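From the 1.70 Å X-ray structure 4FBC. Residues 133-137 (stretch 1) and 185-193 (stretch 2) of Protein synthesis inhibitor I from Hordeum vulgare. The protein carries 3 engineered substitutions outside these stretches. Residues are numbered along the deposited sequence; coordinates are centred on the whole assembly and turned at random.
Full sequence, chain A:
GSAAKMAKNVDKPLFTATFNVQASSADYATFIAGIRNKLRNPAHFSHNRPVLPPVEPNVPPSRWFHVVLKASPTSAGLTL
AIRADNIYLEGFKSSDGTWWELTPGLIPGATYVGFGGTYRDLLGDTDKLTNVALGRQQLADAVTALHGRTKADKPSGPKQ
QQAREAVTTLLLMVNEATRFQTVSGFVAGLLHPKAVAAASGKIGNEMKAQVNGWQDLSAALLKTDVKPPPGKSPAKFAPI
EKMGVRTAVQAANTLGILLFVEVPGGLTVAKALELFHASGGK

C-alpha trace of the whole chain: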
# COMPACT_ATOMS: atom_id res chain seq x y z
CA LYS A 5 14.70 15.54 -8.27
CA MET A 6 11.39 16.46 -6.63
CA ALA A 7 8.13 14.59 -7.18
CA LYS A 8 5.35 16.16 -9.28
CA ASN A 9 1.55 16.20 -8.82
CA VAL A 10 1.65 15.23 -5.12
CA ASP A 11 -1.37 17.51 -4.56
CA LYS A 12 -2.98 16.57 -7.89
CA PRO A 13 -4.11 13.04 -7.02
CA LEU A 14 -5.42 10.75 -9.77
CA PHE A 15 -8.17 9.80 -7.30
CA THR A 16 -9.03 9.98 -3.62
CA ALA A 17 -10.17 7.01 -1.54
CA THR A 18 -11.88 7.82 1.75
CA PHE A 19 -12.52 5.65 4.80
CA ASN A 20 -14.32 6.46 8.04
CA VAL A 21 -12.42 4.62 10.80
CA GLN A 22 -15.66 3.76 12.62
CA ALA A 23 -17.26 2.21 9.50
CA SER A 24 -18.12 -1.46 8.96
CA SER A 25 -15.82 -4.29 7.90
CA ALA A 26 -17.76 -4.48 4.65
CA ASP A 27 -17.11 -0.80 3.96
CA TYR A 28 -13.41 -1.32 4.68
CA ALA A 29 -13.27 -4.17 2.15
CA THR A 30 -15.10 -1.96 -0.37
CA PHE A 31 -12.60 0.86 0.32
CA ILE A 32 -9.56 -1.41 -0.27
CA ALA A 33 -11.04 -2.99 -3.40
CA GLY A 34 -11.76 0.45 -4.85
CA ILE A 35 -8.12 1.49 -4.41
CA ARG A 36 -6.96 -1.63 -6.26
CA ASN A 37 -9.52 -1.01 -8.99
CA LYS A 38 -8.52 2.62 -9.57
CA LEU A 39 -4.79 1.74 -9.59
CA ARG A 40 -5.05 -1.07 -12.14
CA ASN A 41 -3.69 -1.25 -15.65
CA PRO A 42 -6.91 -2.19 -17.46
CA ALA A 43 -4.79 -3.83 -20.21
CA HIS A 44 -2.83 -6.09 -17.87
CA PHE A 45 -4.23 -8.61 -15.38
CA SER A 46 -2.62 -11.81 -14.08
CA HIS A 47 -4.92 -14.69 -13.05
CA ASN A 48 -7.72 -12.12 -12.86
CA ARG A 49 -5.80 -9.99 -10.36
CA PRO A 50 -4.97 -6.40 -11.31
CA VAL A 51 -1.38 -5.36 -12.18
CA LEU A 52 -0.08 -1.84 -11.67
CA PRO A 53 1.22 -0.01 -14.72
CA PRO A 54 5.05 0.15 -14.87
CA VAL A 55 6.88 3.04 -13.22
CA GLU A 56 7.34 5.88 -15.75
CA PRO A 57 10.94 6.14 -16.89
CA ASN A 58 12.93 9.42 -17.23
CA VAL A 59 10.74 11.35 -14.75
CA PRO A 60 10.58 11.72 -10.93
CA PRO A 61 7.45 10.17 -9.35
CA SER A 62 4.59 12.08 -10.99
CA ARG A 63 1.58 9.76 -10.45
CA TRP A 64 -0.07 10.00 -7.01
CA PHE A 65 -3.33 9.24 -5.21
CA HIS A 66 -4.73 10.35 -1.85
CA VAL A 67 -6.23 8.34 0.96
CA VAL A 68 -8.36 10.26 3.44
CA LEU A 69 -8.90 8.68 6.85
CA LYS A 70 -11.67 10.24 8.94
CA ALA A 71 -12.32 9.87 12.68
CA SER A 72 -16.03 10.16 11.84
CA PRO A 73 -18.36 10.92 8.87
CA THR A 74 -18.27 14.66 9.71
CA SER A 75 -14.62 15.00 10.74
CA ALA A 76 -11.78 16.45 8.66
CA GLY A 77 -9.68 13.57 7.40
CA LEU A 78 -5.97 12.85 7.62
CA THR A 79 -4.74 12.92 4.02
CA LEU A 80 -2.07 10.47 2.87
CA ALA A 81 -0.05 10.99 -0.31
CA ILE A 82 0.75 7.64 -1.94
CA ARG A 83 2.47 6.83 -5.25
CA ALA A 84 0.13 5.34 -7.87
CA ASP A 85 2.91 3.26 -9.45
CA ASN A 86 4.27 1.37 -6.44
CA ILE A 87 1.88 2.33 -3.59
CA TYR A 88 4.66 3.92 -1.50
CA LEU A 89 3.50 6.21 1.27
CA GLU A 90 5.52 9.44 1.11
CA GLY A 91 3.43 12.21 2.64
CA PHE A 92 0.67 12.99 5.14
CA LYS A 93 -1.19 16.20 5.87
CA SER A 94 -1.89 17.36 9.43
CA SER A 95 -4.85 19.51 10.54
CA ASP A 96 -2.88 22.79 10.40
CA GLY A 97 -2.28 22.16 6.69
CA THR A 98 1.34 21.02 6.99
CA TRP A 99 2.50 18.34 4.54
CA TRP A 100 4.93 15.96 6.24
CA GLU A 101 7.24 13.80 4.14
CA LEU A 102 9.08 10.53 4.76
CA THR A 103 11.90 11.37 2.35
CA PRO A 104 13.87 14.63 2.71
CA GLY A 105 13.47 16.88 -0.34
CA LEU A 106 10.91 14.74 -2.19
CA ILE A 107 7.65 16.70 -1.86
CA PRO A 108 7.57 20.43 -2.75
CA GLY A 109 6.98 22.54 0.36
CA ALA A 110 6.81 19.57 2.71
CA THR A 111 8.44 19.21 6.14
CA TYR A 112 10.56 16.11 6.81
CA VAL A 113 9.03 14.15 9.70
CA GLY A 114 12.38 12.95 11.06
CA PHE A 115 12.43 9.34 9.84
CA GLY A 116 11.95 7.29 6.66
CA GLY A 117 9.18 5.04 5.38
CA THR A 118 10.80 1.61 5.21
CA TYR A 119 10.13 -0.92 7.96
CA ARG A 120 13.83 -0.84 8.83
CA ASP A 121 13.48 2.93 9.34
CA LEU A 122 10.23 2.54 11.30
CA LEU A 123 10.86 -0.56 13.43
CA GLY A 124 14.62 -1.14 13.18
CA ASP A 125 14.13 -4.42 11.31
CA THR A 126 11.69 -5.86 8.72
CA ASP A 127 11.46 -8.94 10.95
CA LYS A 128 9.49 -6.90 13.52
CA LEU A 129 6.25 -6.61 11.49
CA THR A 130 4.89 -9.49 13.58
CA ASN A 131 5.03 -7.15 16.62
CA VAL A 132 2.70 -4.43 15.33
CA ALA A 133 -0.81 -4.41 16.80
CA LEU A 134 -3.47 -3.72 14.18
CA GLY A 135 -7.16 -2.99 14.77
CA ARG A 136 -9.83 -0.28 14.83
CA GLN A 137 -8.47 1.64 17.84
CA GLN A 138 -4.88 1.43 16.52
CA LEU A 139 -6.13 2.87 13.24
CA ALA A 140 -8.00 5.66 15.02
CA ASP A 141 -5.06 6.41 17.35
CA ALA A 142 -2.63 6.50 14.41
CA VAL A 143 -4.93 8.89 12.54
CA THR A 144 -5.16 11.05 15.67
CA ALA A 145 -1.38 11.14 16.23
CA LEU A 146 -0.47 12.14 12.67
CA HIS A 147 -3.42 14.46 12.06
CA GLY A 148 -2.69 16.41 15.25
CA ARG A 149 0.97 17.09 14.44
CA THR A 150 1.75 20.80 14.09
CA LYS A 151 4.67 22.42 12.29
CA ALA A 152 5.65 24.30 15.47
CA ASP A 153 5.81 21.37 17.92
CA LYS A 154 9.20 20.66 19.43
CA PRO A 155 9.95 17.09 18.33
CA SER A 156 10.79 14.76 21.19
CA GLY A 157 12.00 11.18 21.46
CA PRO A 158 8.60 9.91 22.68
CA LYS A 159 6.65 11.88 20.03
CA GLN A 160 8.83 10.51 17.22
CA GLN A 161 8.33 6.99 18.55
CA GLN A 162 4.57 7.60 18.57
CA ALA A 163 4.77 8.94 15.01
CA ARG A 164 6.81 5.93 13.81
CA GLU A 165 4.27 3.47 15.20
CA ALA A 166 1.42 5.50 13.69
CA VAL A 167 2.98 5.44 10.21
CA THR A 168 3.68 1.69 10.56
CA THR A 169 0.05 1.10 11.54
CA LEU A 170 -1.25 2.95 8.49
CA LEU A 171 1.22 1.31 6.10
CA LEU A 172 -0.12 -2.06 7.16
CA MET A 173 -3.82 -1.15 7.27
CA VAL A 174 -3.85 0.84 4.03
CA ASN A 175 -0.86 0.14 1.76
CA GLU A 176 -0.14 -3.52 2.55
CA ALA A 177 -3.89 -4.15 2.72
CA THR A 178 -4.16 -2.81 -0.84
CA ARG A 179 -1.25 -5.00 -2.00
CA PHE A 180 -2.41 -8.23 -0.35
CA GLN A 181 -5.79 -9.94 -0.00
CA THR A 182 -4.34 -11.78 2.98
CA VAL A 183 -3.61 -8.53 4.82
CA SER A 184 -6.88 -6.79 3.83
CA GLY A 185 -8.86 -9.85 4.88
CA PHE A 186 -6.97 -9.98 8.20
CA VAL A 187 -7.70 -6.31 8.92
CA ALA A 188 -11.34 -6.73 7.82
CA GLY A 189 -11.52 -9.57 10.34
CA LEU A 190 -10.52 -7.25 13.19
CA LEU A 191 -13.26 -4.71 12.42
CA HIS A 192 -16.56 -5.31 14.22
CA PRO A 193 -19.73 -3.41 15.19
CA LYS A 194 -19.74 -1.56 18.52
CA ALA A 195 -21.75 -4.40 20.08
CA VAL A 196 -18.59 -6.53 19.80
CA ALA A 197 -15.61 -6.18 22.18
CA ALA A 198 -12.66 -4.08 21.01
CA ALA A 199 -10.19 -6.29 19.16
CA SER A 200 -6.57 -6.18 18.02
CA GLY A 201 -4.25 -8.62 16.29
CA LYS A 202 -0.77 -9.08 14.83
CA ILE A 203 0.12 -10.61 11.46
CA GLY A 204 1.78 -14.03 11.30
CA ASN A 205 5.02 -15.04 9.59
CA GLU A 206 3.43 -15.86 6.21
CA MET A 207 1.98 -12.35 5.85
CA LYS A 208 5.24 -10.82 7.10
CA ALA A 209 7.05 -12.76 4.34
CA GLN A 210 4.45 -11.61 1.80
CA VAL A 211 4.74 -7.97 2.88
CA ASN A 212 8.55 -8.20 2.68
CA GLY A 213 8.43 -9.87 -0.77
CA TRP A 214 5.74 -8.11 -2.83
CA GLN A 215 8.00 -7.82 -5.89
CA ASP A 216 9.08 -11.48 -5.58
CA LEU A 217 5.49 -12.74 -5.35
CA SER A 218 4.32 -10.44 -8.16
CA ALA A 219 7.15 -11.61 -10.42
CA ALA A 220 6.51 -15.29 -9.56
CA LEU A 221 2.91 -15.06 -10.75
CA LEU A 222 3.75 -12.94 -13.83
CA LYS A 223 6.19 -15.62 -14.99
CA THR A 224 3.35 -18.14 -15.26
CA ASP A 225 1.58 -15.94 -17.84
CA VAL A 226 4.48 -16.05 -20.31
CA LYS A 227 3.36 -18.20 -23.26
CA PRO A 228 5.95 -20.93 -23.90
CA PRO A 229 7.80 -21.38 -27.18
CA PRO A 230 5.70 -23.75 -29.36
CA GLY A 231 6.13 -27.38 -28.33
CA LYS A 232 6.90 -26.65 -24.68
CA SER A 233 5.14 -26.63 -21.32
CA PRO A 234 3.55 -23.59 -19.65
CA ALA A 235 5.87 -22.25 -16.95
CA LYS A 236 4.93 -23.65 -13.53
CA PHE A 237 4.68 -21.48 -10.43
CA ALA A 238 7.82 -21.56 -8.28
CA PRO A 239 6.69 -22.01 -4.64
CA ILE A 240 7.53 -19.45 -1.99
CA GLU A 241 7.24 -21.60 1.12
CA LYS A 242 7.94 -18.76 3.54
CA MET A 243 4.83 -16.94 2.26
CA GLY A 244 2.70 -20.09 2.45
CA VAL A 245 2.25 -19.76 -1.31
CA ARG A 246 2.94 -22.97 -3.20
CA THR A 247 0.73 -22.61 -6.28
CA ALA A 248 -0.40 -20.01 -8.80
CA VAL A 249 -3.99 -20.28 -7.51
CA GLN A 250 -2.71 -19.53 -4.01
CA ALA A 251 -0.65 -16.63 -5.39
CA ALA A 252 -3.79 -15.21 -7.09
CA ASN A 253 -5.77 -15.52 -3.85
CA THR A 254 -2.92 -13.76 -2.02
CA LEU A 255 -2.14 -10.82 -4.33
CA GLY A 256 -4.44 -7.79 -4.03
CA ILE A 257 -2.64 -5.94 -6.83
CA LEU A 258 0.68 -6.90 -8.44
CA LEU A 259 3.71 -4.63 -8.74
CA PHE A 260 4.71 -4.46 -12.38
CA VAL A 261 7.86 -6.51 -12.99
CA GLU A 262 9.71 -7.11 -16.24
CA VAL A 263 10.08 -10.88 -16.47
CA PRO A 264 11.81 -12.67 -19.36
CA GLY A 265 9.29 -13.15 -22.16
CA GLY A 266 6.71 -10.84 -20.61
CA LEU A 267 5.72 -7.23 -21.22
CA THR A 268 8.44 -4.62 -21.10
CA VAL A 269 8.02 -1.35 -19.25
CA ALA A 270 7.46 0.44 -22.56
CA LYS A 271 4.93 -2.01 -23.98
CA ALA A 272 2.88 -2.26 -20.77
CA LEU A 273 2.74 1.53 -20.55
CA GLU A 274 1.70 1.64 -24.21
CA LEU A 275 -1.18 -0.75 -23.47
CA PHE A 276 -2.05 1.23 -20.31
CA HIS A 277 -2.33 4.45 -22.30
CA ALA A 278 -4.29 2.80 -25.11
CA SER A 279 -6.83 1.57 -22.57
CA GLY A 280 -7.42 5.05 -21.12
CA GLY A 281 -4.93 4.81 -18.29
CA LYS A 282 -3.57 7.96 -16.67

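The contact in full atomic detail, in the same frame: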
# COMPACT_ATOMS: atom_id res chain seq x y z
N ALA A 133 0.62 -4.21 16.56
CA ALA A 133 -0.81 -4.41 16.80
C ALA A 133 -1.64 -3.64 15.78
O ALA A 133 -1.46 -2.43 15.59
CB ALA A 133 -1.19 -3.98 18.21
N LEU A 134 -2.55 -4.35 15.12
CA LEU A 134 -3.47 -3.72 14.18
C LEU A 134 -4.89 -3.85 14.74
O LEU A 134 -5.16 -4.75 15.54
CB LEU A 134 -3.37 -4.38 12.81
CG LEU A 134 -1.96 -4.37 12.21
CD1 LEU A 134 -1.92 -5.09 10.88
CD2 LEU A 134 -1.48 -2.95 12.05
N GLY A 135 -5.78 -2.95 14.32
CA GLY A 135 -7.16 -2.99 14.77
C GLY A 135 -7.82 -1.63 14.62
O GLY A 135 -7.17 -0.66 14.21
N ARG A 136 -9.11 -1.54 14.95
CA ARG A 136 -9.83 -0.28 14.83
C ARG A 136 -9.25 0.85 15.69
O ARG A 136 -9.04 1.96 15.20
CB ARG A 136 -11.33 -0.46 15.13
CG ARG A 136 -12.16 0.73 14.68
CD ARG A 136 -13.62 0.61 15.11
NE ARG A 136 -14.34 -0.49 14.47
CZ ARG A 136 -14.79 -0.49 13.22
NH1 ARG A 136 -14.56 0.54 12.43
NH2 ARG A 136 -15.46 -1.54 12.75
N GLN A 137 -9.01 0.59 16.97
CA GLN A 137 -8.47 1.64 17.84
C GLN A 137 -7.04 2.06 17.44
O GLN A 137 -6.69 3.23 17.54
CB GLN A 137 -8.51 1.23 19.31
CG GLN A 137 -8.38 2.43 20.24
CD GLN A 137 -9.51 3.41 20.02
OE1 GLN A 137 -10.69 3.03 20.06
NE2 GLN A 137 -9.18 4.68 19.76
N GLY A 185 -7.93 -8.94 4.24
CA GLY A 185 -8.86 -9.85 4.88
C GLY A 185 -8.62 -9.94 6.38
O GLY A 185 -9.57 -9.99 7.17
N PHE A 186 -7.35 -9.98 6.78
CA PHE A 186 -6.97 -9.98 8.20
C PHE A 186 -7.46 -8.72 8.93
O PHE A 186 -8.05 -8.80 10.02
CB PHE A 186 -5.44 -10.14 8.33
CG PHE A 186 -4.92 -9.96 9.75
CD1 PHE A 186 -4.90 -11.03 10.64
CD2 PHE A 186 -4.42 -8.73 10.17
CE1 PHE A 186 -4.41 -10.87 11.94
CE2 PHE A 186 -3.93 -8.56 11.47
CZ PHE A 186 -3.92 -9.63 12.35
N VAL A 187 -7.22 -7.56 8.34
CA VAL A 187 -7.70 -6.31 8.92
C VAL A 187 -9.23 -6.26 8.94
O VAL A 187 -9.83 -5.82 9.93
CB VAL A 187 -7.14 -5.09 8.18
CG1 VAL A 187 -7.78 -3.81 8.71
CG2 VAL A 187 -5.61 -5.03 8.33
N ALA A 188 -9.87 -6.72 7.87
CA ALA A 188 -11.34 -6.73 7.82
C ALA A 188 -11.87 -7.59 8.95
O ALA A 188 -12.94 -7.31 9.50
CB ALA A 188 -11.82 -7.27 6.47
N GLY A 189 -11.12 -8.63 9.30
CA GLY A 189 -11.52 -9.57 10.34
C GLY A 189 -11.44 -9.00 11.74
O GLY A 189 -12.06 -9.53 12.66
N LEU A 190 -10.67 -7.92 11.90
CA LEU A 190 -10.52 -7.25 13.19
C LEU A 190 -11.58 -6.17 13.41
O LEU A 190 -11.75 -5.68 14.53
CB LEU A 190 -9.13 -6.63 13.33
CG LEU A 190 -7.94 -7.59 13.26
CD1 LEU A 190 -6.62 -6.80 13.31
CD2 LEU A 190 -7.98 -8.64 14.37
N LEU A 191 -12.28 -5.79 12.34
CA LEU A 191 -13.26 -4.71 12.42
C LEU A 191 -14.65 -5.26 12.69
O LEU A 191 -15.15 -6.08 11.93
CB LEU A 191 -13.27 -3.90 11.12
CG LEU A 191 -11.90 -3.29 10.78
CD1 LEU A 191 -11.97 -2.51 9.49
CD2 LEU A 191 -11.41 -2.42 11.92
N HIS A 192 -15.26 -4.80 13.79
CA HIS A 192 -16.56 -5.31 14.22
C HIS A 192 -17.49 -4.16 14.60
O HIS A 192 -17.03 -3.04 14.82
CB HIS A 192 -16.38 -6.24 15.42
CG HIS A 192 -15.38 -7.33 15.23
ND1 HIS A 192 -15.62 -8.43 14.43
CD2 HIS A 192 -14.14 -7.50 15.74
CE1 HIS A 192 -14.57 -9.22 14.45
NE2 HIS A 192 -13.65 -8.68 15.24
N PRO A 193 -18.80 -4.43 14.68
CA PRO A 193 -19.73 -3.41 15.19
C PRO A 193 -19.45 -3.10 16.66
O PRO A 193 -18.73 -3.84 17.34
CB PRO A 193 -21.10 -4.08 15.04
CG PRO A 193 -20.91 -5.12 13.99
CD PRO A 193 -19.51 -5.63 14.19
O HOH W 1 -14.22 -3.05 15.99
O HOH W 2 -10.34 -3.90 15.83

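What does the helical part of the second stretch offer to Leu 134? Gly 185 lies out of reach, and the first contact comes from Phe 186, whose CA-to-CB bond points sideways but whose ring comes nearer the first stretch. Leu 134 CD1 meets Phe 186 CE2 at 4.1 Å, near the plane of the ring, so the methyl touches the ring edge. One residue on, Val 187 CG2 lies 4.5 Å from the same Leu 134 CD1, a looser apolar contact.

How does Leu 190 continue this patch? Ala 188 and Gly 189 make no contact, and the next contact comes from Leu 190, four residues after Phe 186. The CA-to-CB bond of Leu 190 points toward the first stretch, and its CD1 packs 4.1 Å from Leu 134 CB. Leu 190 CD1 also lies 3.4 Å from Leu 134 O and 4.1 Å from Gly 135 N, so it rests against the backbone as well. Gly 135 has phi/psi of 158/178°, where a CB would be jammed against the preceding carbonyl oxygen; the backbone itself calls for glycine.

What joins the two backbones where they come near? Water 2 accepts a hydrogen bond from Arg 136 N at 2.8 Å and donates one to Leu 190 O at 2.6 Å, bridging an amide and a carbonyl that do not meet directly.

How is the Arg 136 side chain held at the end of the contact? Its CA-to-CB bond points sideways, yet the chain, t at chi1 and chi2 and m at chi3, brings the guanidinium to Leu 191 and His 192. Leu 191 CD2 lies over one face of the group, while His 192 O sits at its edge, near the plane, and accepts a hydrogen bond from Arg 136 NH2 at 3.0 Å. Water 1 adds a second link, accepting from Arg 136 NE and from His 192 N, each at 3.0 Å.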